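Local structure of rhamnosidase B (Bacillus sp., 2OKX) at residues L682-D688 against S759-Q765; I798-S804 against W840-F846; E744-Y748 against V783-Y787. The protein hydrolyses terminal alpha-L-rhamnosyl residues from rhamnose-containing glycosides, as a glycoside hydrolase of family 78 and probably with inversion of the anomeric configuration. The contacts are given in a common frame with arbitrary orientation. Numbering follows the deposited sequence.

Interaction 1. Residues L682-D688 against S759-Q765; sequences LDWAPID and SDVYSMQ
This buried loop-to-helix-start contact lies in the alpha-barrel (six-hairpin) glycosidase domain. Segment 682-688, from the loop between helix 647-665 and strand 694-695, lies along 759-765, which turns at Ser759-Asp760 and is extended from Val761 to Ser763 before helix 764-772 begins. The chains run in opposite directions: Asp683 lies nearest Gln765 (CA to CA 7.8 Å), Ile687 nearest Ser763 (6.3 Å) and Asp688 nearest Val761 (6.2 Å). Together they bury 348 Å².

Segment 682-688 is irregular. Trp684 (phi/psi -89/74) centres an inverse gamma turn, closed by a weak bond from Ala685 N to Asp683 O of 3.1 Å, and its side chain points away from the partner. Ile687 N then bonds to Ala685 O at 2.5 Å. Ile687 (m, t) extends its CD1 to 3.5 Å from Gln765 CG, while Leu682 CD2 lies 4.3 Å from Gln765 CB. The carboxylate of Asp683 (t) turns to the start of helix 801-813, accepting from Gly799 N and Ser800 OG. Ser763 (p) is the N-cap of helix 764-772, and its hydroxyl also pairs with Asp750 of strand 747-752.

At the far end Val761 (t) packs by CB at 3.7 Å from Asp688 CB. Beside it Ser759 (t) forms an ST turn, its OG accepting from Val761 N at 3.0 Å. The same hydroxyl spends its proton across the interface: Ser759 OG donates to Asp688 OD2 at 2.7 Å.

Interaction 2. Residues I798-S804 against W840-F846; sequences IGSPFMS and WEMYPNF
The capped N-terminus of helix 801-813 in the alpha-barrel glycosidase domain here meets 840-846, part of the loop between helices 817-833 and 868-876, in a buried contact. Ile798 comes first: its CG2 reaches Tyr843 CE1 at 4.3 Å, and its N and O are hydrogen-bonded to glycerol, probably from the crystallisation liquor. Gly799 (phi/psi -104/-3) puts its CA over the Phe846 ring, a CH-pi contact 3.6 Å from the centroid, and its O accepts from Tyr843 N at 3.0 Å, nearly straight at 174°.

Ser800 (p) is the N-cap: its OG accepts weakly from Met803 N at 3.3 Å and also bonds to Asp683. Its CA lies 4.1 Å from Met842 CA, the closest approach of the two CA traces, next to the Gly799-Tyr843 hydrogen bond. Pro801 opens the helix and covers one face of the Tyr843 ring (m), its CD 4.0 Å from the centroid. One turn on, Ser804 (m) meets that tyrosine's other end, with Ser804 OG hydrogen-bonded to Tyr843 OH at 2.7 Å.

Interaction 3. Residues E744-Y748 against V783-Y787; sequences EKRAY and VIEGY
A G1 beta bulge, in which Arg746 and Ala747 both face Asp742 of the adjoining strand 741-742, opens strand 747-752 and supplies the docking point for helix 778-789. Arg746 adopts a left-handed backbone (52/60), and Ala747 returns to extended geometry (-174/160). The nearest CA pairs are Arg746 with Val783 at 7.3 Å and Ala747 with Ile784 at 7.4 Å.

Val783 and Tyr787, one helical turn apart, both direct their CB toward the strand. Val783 (t) brings CG1 to 3.5 Å from Arg746 O; in the conformer given here, Val783 CG2 lies over one face of the Arg746 guanidinium, 4.0 Å from Arg746 CZ. Tyr787 (m) donates from OH to Arg746 O at 2.6 Å, and its CE1 is 3.8 Å from Ala747 CB. Farther along, Ile784 (m, m) sets CD1 against the edge of the Tyr748 ring (m), 4.3 Å from CE1; the hydroxyl of Tyr748 bonds to Asn737, and helix 764-772 packs against both side chains.

Only 239 Å² is buried, at a partly exposed edge of the domain. Its chemistry is thus mixed: small apolar contacts provide the packing, while one short bond from Tyr787 gives the bulge carbonyl of Arg746 a directional tie to the helix.

In the fold
The three contacts illustrate how a helical barrel is tied together through loops, a small sheet and helix starts, all inside the six-hairpin glycosidase domain. From the N terminus, 682-688 comes first; strand 747-752 follows, beginning within 744-748, and then 759-765 closes interaction 1 across 70 intervening residues. Helix 778-789 closes interaction 3 afterwards, so the two loops cross, and Tyr762 packs on Lys745 where they touch. Interaction 2 follows in series across 35 residues. It adjoins interaction 1 through Asp683, whereas interactions 2 and 3 stay about 9 Å apart at their nearest atoms. Interaction 1 therefore bridges its two neighbours, linking the surroundings of the three-stranded sheet to the starts of helices 764-772 and 801-813.

Interaction 1. Residues L682-D688 against S759-Q765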
loop_
_atom_site.group_PDB
_atom_site.type_symbol
_atom_site.label_atom_id
_atom_site.label_comp_id
_atom_site.label_asym_id
_atom_site.label_seq_id
_atom_site.Cartn_x
_atom_site.Cartn_y
_atom_site.Cartn_z
ATOM N N LEU A 682 -0.014 0.102 18.594
ATOM C CA LEU A 682 -0.862 -1.079 18.600
ATOM C C LEU A 682 -2.126 -0.789 17.790
ATOM O O LEU A 682 -2.375 -1.438 16.781
ATOM C CB LEU A 682 -1.262 -1.504 20.016
ATOM C CG LEU A 682 -2.259 -2.678 19.999
ATOM C CD1 LEU A 682 -1.667 -3.845 19.212
ATOM C CD2 LEU A 682 -2.602 -3.111 21.415
ATOM N N ASP A 683 -2.908 0.200 18.220
ATOM C CA ASP A 683 -4.161 0.533 17.542
ATOM C C ASP A 683 -4.330 2.030 17.261
ATOM O O ASP A 683 -3.674 2.867 17.883
ATOM C CB ASP A 683 -5.338 0.048 18.399
ATOM C CG ASP A 683 -6.651 0.037 17.646
ATOM O OD1 ASP A 683 -7.714 -0.028 18.306
ATOM O OD2 ASP A 683 -6.625 0.079 16.396
ATOM N N TRP A 684 -5.217 2.361 16.325
ATOM C CA TRP A 684 -5.485 3.759 15.984
ATOM C C TRP A 684 -6.602 4.253 16.898
ATOM O O TRP A 684 -7.752 4.406 16.479
ATOM C CB TRP A 684 -5.909 3.898 14.512
ATOM C CG TRP A 684 -4.823 3.557 13.525
ATOM C CD1 TRP A 684 -4.851 2.564 12.584
ATOM C CD2 TRP A 684 -3.545 4.201 13.389
ATOM N NE1 TRP A 684 -3.673 2.548 11.874
ATOM C CE2 TRP A 684 -2.853 3.541 12.347
ATOM C CE3 TRP A 684 -2.920 5.270 14.047
ATOM C CZ2 TRP A 684 -1.564 3.913 11.948
ATOM C CZ3 TRP A 684 -1.635 5.641 13.649
ATOM C CH2 TRP A 684 -0.973 4.962 12.609
ATOM N N ALA A 685 -6.251 4.487 18.156
ATOM C CA ALA A 685 -7.203 4.954 19.154
ATOM C C ALA A 685 -6.442 5.716 20.236
ATOM O O ALA A 685 -5.225 5.585 20.345
ATOM C CB ALA A 685 -7.940 3.770 19.764
ATOM N N PRO A 686 -7.156 6.515 21.048
ATOM C CA PRO A 686 -6.599 7.326 22.139
ATOM C C PRO A 686 -5.892 6.544 23.246
ATOM O O PRO A 686 -5.965 6.922 24.415
ATOM C CB PRO A 686 -7.820 8.074 22.674
ATOM C CG PRO A 686 -8.713 8.167 21.488
ATOM C CD PRO A 686 -8.594 6.790 20.893
ATOM N N ILE A 687 -5.223 5.455 22.882
ATOM C CA ILE A 687 -4.489 4.647 23.851
ATOM C C ILE A 687 -3.289 5.463 24.322
ATOM O O ILE A 687 -2.653 6.148 23.520
ATOM C CB ILE A 687 -3.951 3.341 23.213
ATOM C CG1 ILE A 687 -5.108 2.404 22.870
ATOM C CG2 ILE A 687 -2.966 2.659 24.158
ATOM C CD1 ILE A 687 -4.670 1.154 22.136
ATOM N N ASP A 688 -2.979 5.400 25.612
ATOM C CA ASP A 688 -1.830 6.138 26.118
ATOM C C ASP A 688 -0.606 5.281 25.814
ATOM O O ASP A 688 -0.102 4.545 26.664
ATOM C CB ASP A 688 -1.973 6.396 27.623
ATOM C CG ASP A 688 -1.032 7.483 28.120
ATOM O OD1 ASP A 688 -0.581 8.308 27.297
ATOM O OD2 ASP A 688 -0.757 7.523 29.338
ATOM N N SER A 759 0.219 5.977 33.835
ATOM C CA SER A 759 -0.921 6.445 33.059
ATOM C C SER A 759 -2.226 6.262 33.818
ATOM O O SER A 759 -2.372 5.329 34.604
ATOM C CB SER A 759 -1.003 5.690 31.729
ATOM O OG SER A 759 -2.184 6.038 31.027
ATOM N N ASP A 760 -3.172 7.160 33.576
ATOM C CA ASP A 760 -4.477 7.089 34.216
ATOM C C ASP A 760 -5.496 6.750 33.132
ATOM O O ASP A 760 -6.711 6.822 33.345
ATOM C CB ASP A 760 -4.824 8.428 34.866
ATOM C CG ASP A 760 -5.014 9.535 33.852
ATOM O OD1 ASP A 760 -4.115 9.729 33.003
ATOM O OD2 ASP A 760 -6.061 10.213 33.908
ATOM N N VAL A 761 -4.980 6.382 31.963
ATOM C CA VAL A 761 -5.815 6.025 30.826
ATOM C C VAL A 761 -6.000 4.508 30.760
ATOM O O VAL A 761 -5.033 3.751 30.842
ATOM C CB VAL A 761 -5.185 6.525 29.499
ATOM C CG1 VAL A 761 -6.035 6.092 28.311
ATOM C CG2 VAL A 761 -5.056 8.043 29.529
ATOM N N TYR A 762 -7.248 4.076 30.620
ATOM C CA TYR A 762 -7.570 2.655 30.537
ATOM C C TYR A 762 -8.265 2.352 29.215
ATOM O O TYR A 762 -9.209 3.041 28.822
ATOM C CB TYR A 762 -8.464 2.258 31.709
ATOM C CG TYR A 762 -7.770 2.397 33.042
ATOM C CD1 TYR A 762 -6.904 1.407 33.505
ATOM C CD2 TYR A 762 -7.933 3.545 33.816
ATOM C CE1 TYR A 762 -6.216 1.554 34.706
ATOM C CE2 TYR A 762 -7.247 3.706 35.022
ATOM C CZ TYR A 762 -6.391 2.708 35.458
ATOM O OH TYR A 762 -5.704 2.865 36.641
ATOM N N SER A 763 -7.795 1.313 28.532
ATOM C CA SER A 763 -8.363 0.942 27.242
ATOM C C SER A 763 -8.742 -0.528 27.160
ATOM O O SER A 763 -8.192 -1.369 27.869
ATOM C CB SER A 763 -7.361 1.258 26.132
ATOM O OG SER A 763 -6.188 0.475 26.290
ATOM N N MET A 764 -9.697 -0.830 26.290
ATOM C CA MET A 764 -10.126 -2.207 26.085
ATOM C C MET A 764 -8.960 -2.976 25.481
ATOM O O MET A 764 -8.746 -4.149 25.792
ATOM C CB MET A 764 -11.312 -2.259 25.127
ATOM C CG MET A 764 -12.646 -1.974 25.779
ATOM S SD MET A 764 -12.979 -3.200 27.057
ATOM C CE MET A 764 -13.078 -4.696 26.070
ATOM N N GLN A 765 -8.210 -2.293 24.618
ATOM C CA GLN A 765 -7.067 -2.884 23.934
ATOM C C GLN A 765 -6.077 -3.571 24.871
ATOM O O GLN A 765 -5.749 -4.745 24.696
ATOM C CB GLN A 765 -6.330 -1.814 23.113
ATOM C CG GLN A 765 -7.072 -1.309 21.865
ATOM C CD GLN A 765 -8.043 -0.171 22.140
ATOM O OE1 GLN A 765 -8.490 0.510 21.214
ATOM N NE2 GLN A 765 -8.377 0.040 23.407
#

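Interaction 2. Residues I798-S804 against W840-F846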
loop_
_atom_site.group_PDB
_atom_site.type_symbol
_atom_site.label_atom_id
_atom_site.label_comp_id
_atom_site.label_asym_id
_atom_site.label_seq_id
_atom_site.Cartn_x
_atom_site.Cartn_y
_atom_site.Cartn_z
ATOM N N ILE A 798 -11.992 0.119 20.948
ATOM C CA ILE A 798 -11.268 -0.403 19.792
ATOM C C ILE A 798 -11.499 0.533 18.611
ATOM O O ILE A 798 -12.641 0.873 18.295
ATOM C CB ILE A 798 -11.755 -1.828 19.433
ATOM C CG1 ILE A 798 -11.357 -2.803 20.548
ATOM C CG2 ILE A 798 -11.159 -2.269 18.097
ATOM C CD1 ILE A 798 -11.798 -4.229 20.302
ATOM N N GLY A 799 -10.416 0.945 17.958
ATOM C CA GLY A 799 -10.547 1.872 16.848
ATOM C C GLY A 799 -10.396 1.334 15.437
ATOM O O GLY A 799 -10.549 2.089 14.478
ATOM N N SER A 800 -10.093 0.047 15.291
ATOM C CA SER A 800 -9.938 -0.522 13.954
ATOM C C SER A 800 -10.310 -1.996 13.930
ATOM O O SER A 800 -10.208 -2.689 14.946
ATOM C CB SER A 800 -8.491 -0.385 13.482
ATOM O OG SER A 800 -7.639 -1.220 14.251
ATOM N N PRO A 801 -10.750 -2.496 12.765
ATOM C CA PRO A 801 -11.120 -3.911 12.665
ATOM C C PRO A 801 -9.876 -4.765 12.906
ATOM O O PRO A 801 -9.972 -5.959 13.180
ATOM C CB PRO A 801 -11.641 -4.036 11.235
ATOM C CG PRO A 801 -12.181 -2.644 10.946
ATOM C CD PRO A 801 -11.087 -1.773 11.524
ATOM N N PHE A 802 -8.711 -4.133 12.782
ATOM C CA PHE A 802 -7.434 -4.804 13.009
ATOM C C PHE A 802 -7.430 -5.280 14.455
ATOM O O PHE A 802 -7.153 -6.445 14.743
ATOM C CB PHE A 802 -6.279 -3.823 12.786
ATOM C CG PHE A 802 -4.934 -4.345 13.227
ATOM C CD1 PHE A 802 -4.151 -3.613 14.114
ATOM C CD2 PHE A 802 -4.440 -5.550 12.736
ATOM C CE1 PHE A 802 -2.892 -4.072 14.507
ATOM C CE2 PHE A 802 -3.181 -6.018 13.120
ATOM C CZ PHE A 802 -2.407 -5.277 14.008
ATOM N N MET A 803 -7.740 -4.357 15.360
ATOM C CA MET A 803 -7.792 -4.658 16.782
ATOM C C MET A 803 -8.968 -5.598 17.045
ATOM O O MET A 803 -8.902 -6.444 17.935
ATOM C CB MET A 803 -7.948 -3.359 17.579
ATOM C CG MET A 803 -7.886 -3.518 19.092
ATOM S SD MET A 803 -6.338 -4.236 19.708
ATOM C CE MET A 803 -6.999 -5.520 20.794
ATOM N N SER A 804 -10.040 -5.451 16.268
ATOM C CA SER A 804 -11.207 -6.319 16.423
ATOM C C SER A 804 -10.799 -7.784 16.270
ATOM O O SER A 804 -11.353 -8.661 16.929
ATOM C CB SER A 804 -12.279 -5.987 15.376
ATOM O OG SER A 804 -12.957 -4.778 15.680
ATOM N N TRP A 840 -12.763 -1.697 5.799
ATOM C CA TRP A 840 -12.130 -0.436 6.166
ATOM C C TRP A 840 -10.906 -0.588 7.046
ATOM O O TRP A 840 -10.826 -1.488 7.878
ATOM C CB TRP A 840 -13.121 0.472 6.899
ATOM C CG TRP A 840 -14.322 0.861 6.106
ATOM C CD1 TRP A 840 -14.531 0.673 4.767
ATOM C CD2 TRP A 840 -15.487 1.522 6.605
ATOM N NE1 TRP A 840 -15.760 1.176 4.405
ATOM C CE2 TRP A 840 -16.366 1.703 5.515
ATOM C CE3 TRP A 840 -15.875 1.978 7.872
ATOM C CZ2 TRP A 840 -17.613 2.322 5.653
ATOM C CZ3 TRP A 840 -17.116 2.592 8.009
ATOM C CH2 TRP A 840 -17.969 2.758 6.903
ATOM N N GLU A 841 -9.966 0.332 6.869
ATOM C CA GLU A 841 -8.740 0.351 7.648
ATOM C C GLU A 841 -9.068 0.637 9.114
ATOM O O GLU A 841 -8.500 0.032 10.020
ATOM C CB GLU A 841 -7.818 1.447 7.108
ATOM C CG GLU A 841 -6.514 1.627 7.859
ATOM C CD GLU A 841 -5.727 2.830 7.350
ATOM O OE1 GLU A 841 -4.543 2.971 7.717
ATOM O OE2 GLU A 841 -6.298 3.639 6.583
ATOM N N MET A 842 -9.983 1.574 9.336
ATOM C CA MET A 842 -10.364 1.962 10.688
ATOM C C MET A 842 -11.860 2.181 10.798
ATOM O O MET A 842 -12.576 2.202 9.789
ATOM C CB MET A 842 -9.657 3.266 11.078
ATOM C CG MET A 842 -8.143 3.222 10.981
ATOM S SD MET A 842 -7.423 4.880 11.095
ATOM C CE MET A 842 -7.896 5.527 9.481
ATOM N N TYR A 843 -12.324 2.351 12.034
ATOM C CA TYR A 843 -13.731 2.607 12.299
ATOM C C TYR A 843 -13.967 4.111 12.296
ATOM O O TYR A 843 -13.039 4.894 12.504
ATOM C CB TYR A 843 -14.132 2.031 13.660
ATOM C CG TYR A 843 -14.208 0.525 13.684
ATOM C CD1 TYR A 843 -13.609 -0.206 14.711
ATOM C CD2 TYR A 843 -14.885 -0.172 12.682
ATOM C CE1 TYR A 843 -13.681 -1.597 14.738
ATOM C CE2 TYR A 843 -14.964 -1.561 12.702
ATOM C CZ TYR A 843 -14.358 -2.266 13.733
ATOM O OH TYR A 843 -14.428 -3.641 13.750
ATOM N N PRO A 844 -15.214 4.535 12.044
ATOM C CA PRO A 844 -15.545 5.961 12.026
ATOM C C PRO A 844 -15.485 6.546 13.433
ATOM O O PRO A 844 -15.456 5.810 14.421
ATOM C CB PRO A 844 -16.973 5.982 11.481
ATOM C CG PRO A 844 -17.058 4.742 10.665
ATOM C CD PRO A 844 -16.333 3.734 11.523
ATOM N N ASN A 845 -15.468 7.873 13.509
ATOM C CA ASN A 845 -15.453 8.602 14.772
ATOM C C ASN A 845 -14.186 8.527 15.621
ATOM O O ASN A 845 -14.240 8.636 16.848
ATOM C CB ASN A 845 -16.675 8.210 15.609
ATOM C CG ASN A 845 -17.984 8.503 14.892
ATOM O OD1 ASN A 845 -18.111 9.516 14.198
ATOM N ND2 ASN A 845 -18.966 7.624 15.062
ATOM N N PHE A 846 -13.052 8.327 14.960
ATOM C CA PHE A 846 -11.748 8.315 15.617
ATOM C C PHE A 846 -10.940 9.303 14.783
ATOM O O PHE A 846 -10.951 9.231 13.555
ATOM C CB PHE A 846 -11.096 6.929 15.573
ATOM C CG PHE A 846 -11.657 5.958 16.576
ATOM C CD1 PHE A 846 -12.821 5.248 16.303
ATOM C CD2 PHE A 846 -11.022 5.764 17.801
ATOM C CE1 PHE A 846 -13.347 4.359 17.233
ATOM C CE2 PHE A 846 -11.542 4.876 18.742
ATOM C CZ PHE A 846 -12.705 4.172 18.457
#

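Interaction 3. Residues E744-Y748 against V783-Y787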
loop_
_atom_site.group_PDB
_atom_site.type_symbol
_atom_site.label_atom_id
_atom_site.label_comp_id
_atom_site.label_asym_id
_atom_site.label_seq_id
_atom_site.Cartn_x
_atom_site.Cartn_y
_atom_site.Cartn_z
ATOM N N GLU A 744 -7.633 -0.489 42.265
ATOM C CA GLU A 744 -8.872 0.283 42.283
ATOM C C GLU A 744 -9.680 0.127 40.995
ATOM O O GLU A 744 -10.898 -0.042 41.037
ATOM C CB GLU A 744 -8.574 1.767 42.522
ATOM C CG GLU A 744 -9.816 2.651 42.505
ATOM C CD GLU A 744 -9.502 4.122 42.714
ATOM O OE1 GLU A 744 -8.999 4.479 43.803
ATOM O OE2 GLU A 744 -9.758 4.922 41.788
ATOM N N LYS A 745 -9.000 0.188 39.854
ATOM C CA LYS A 745 -9.660 0.058 38.557
ATOM C C LYS A 745 -9.816 -1.396 38.121
ATOM O O LYS A 745 -10.620 -1.702 37.241
ATOM C CB LYS A 745 -8.872 0.819 37.486
ATOM C CG LYS A 745 -9.519 2.114 37.021
ATOM C CD LYS A 745 -9.648 3.124 38.146
ATOM C CE LYS A 745 -10.182 4.452 37.626
ATOM N NZ LYS A 745 -11.497 4.295 36.940
ATOM N N ARG A 746 -9.051 -2.285 38.744
ATOM C CA ARG A 746 -9.084 -3.703 38.403
ATOM C C ARG A 746 -8.881 -3.870 36.898
ATOM O O ARG A 746 -9.739 -4.400 36.192
ATOM C CB ARG A 746 -10.416 -4.330 38.829
ATOM C CG ARG A 746 -10.730 -4.159 40.308
ATOM C CD ARG A 746 -11.346 -5.417 40.897
ATOM N NE ARG A 746 -12.577 -5.810 40.219
ATOM C CZ ARG A 746 -13.255 -6.920 40.493
ATOM N NH1 ARG A 746 -14.366 -7.202 39.828
ATOM N NH2 ARG A 746 -12.819 -7.749 41.431
ATOM N N ALA A 747 -7.731 -3.400 36.423
ATOM C CA ALA A 747 -7.368 -3.466 35.011
ATOM C C ALA A 747 -5.939 -2.966 34.861
ATOM O O ALA A 747 -5.427 -2.267 35.737
ATOM C CB ALA A 747 -8.311 -2.601 34.186
ATOM N N TYR A 748 -5.292 -3.325 33.757
ATOM C CA TYR A 748 -3.923 -2.889 33.520
ATOM C C TYR A 748 -3.906 -1.474 32.959
ATOM O O TYR A 748 -4.763 -1.106 32.153
ATOM C CB TYR A 748 -3.212 -3.824 32.539
ATOM C CG TYR A 748 -3.153 -5.263 32.989
ATOM C CD1 TYR A 748 -4.248 -6.112 32.830
ATOM C CD2 TYR A 748 -1.997 -5.778 33.575
ATOM C CE1 TYR A 748 -4.193 -7.440 33.242
ATOM C CE2 TYR A 748 -1.932 -7.102 33.993
ATOM C CZ TYR A 748 -3.031 -7.928 33.823
ATOM O OH TYR A 748 -2.964 -9.241 34.231
ATOM N N VAL A 783 -11.966 -11.031 35.642
ATOM C CA VAL A 783 -12.283 -9.613 35.539
ATOM C C VAL A 783 -12.211 -9.167 34.083
ATOM O O VAL A 783 -13.107 -8.479 33.593
ATOM C CB VAL A 783 -11.305 -8.751 36.374
ATOM C CG1 VAL A 783 -11.663 -7.276 36.241
ATOM C CG2 VAL A 783 -11.359 -9.173 37.831
ATOM N N ILE A 784 -11.144 -9.562 33.395
ATOM C CA ILE A 784 -10.973 -9.194 31.992
ATOM C C ILE A 784 -12.131 -9.736 31.158
ATOM O O ILE A 784 -12.658 -9.041 30.289
ATOM C CB ILE A 784 -9.637 -9.734 31.423
ATOM C CG1 ILE A 784 -8.460 -9.180 32.231
ATOM C CG2 ILE A 784 -9.490 -9.332 29.961
ATOM C CD1 ILE A 784 -8.366 -7.669 32.239
ATOM N N GLU A 785 -12.537 -10.973 31.432
ATOM C CA GLU A 785 -13.641 -11.587 30.703
ATOM C C GLU A 785 -14.926 -10.782 30.848
ATOM O O GLU A 785 -15.755 -10.749 29.936
ATOM C CB GLU A 785 -13.857 -13.025 31.179
ATOM C CG GLU A 785 -12.713 -13.949 30.805
ATOM C CD GLU A 785 -12.980 -15.404 31.144
ATOM O OE1 GLU A 785 -12.150 -16.259 30.764
ATOM O OE2 GLU A 785 -14.012 -15.693 31.788
ATOM N N GLY A 786 -15.091 -10.130 31.995
ATOM C CA GLY A 786 -16.275 -9.320 32.204
ATOM C C GLY A 786 -16.232 -8.131 31.261
ATOM O O GLY A 786 -17.252 -7.731 30.691
ATOM N N TYR A 787 -15.041 -7.565 31.098
ATOM C CA TYR A 787 -14.850 -6.424 30.212
ATOM C C TYR A 787 -15.131 -6.842 28.770
ATOM O O TYR A 787 -15.723 -6.086 28.001
ATOM C CB TYR A 787 -13.414 -5.897 30.333
ATOM C CG TYR A 787 -13.078 -5.298 31.688
ATOM C CD1 TYR A 787 -11.752 -5.115 32.079
ATOM C CD2 TYR A 787 -14.085 -4.909 32.575
ATOM C CE1 TYR A 787 -11.434 -4.562 33.321
ATOM C CE2 TYR A 787 -13.778 -4.354 33.819
ATOM C CZ TYR A 787 -12.453 -4.186 34.185
ATOM O OH TYR A 787 -12.144 -3.652 35.417
#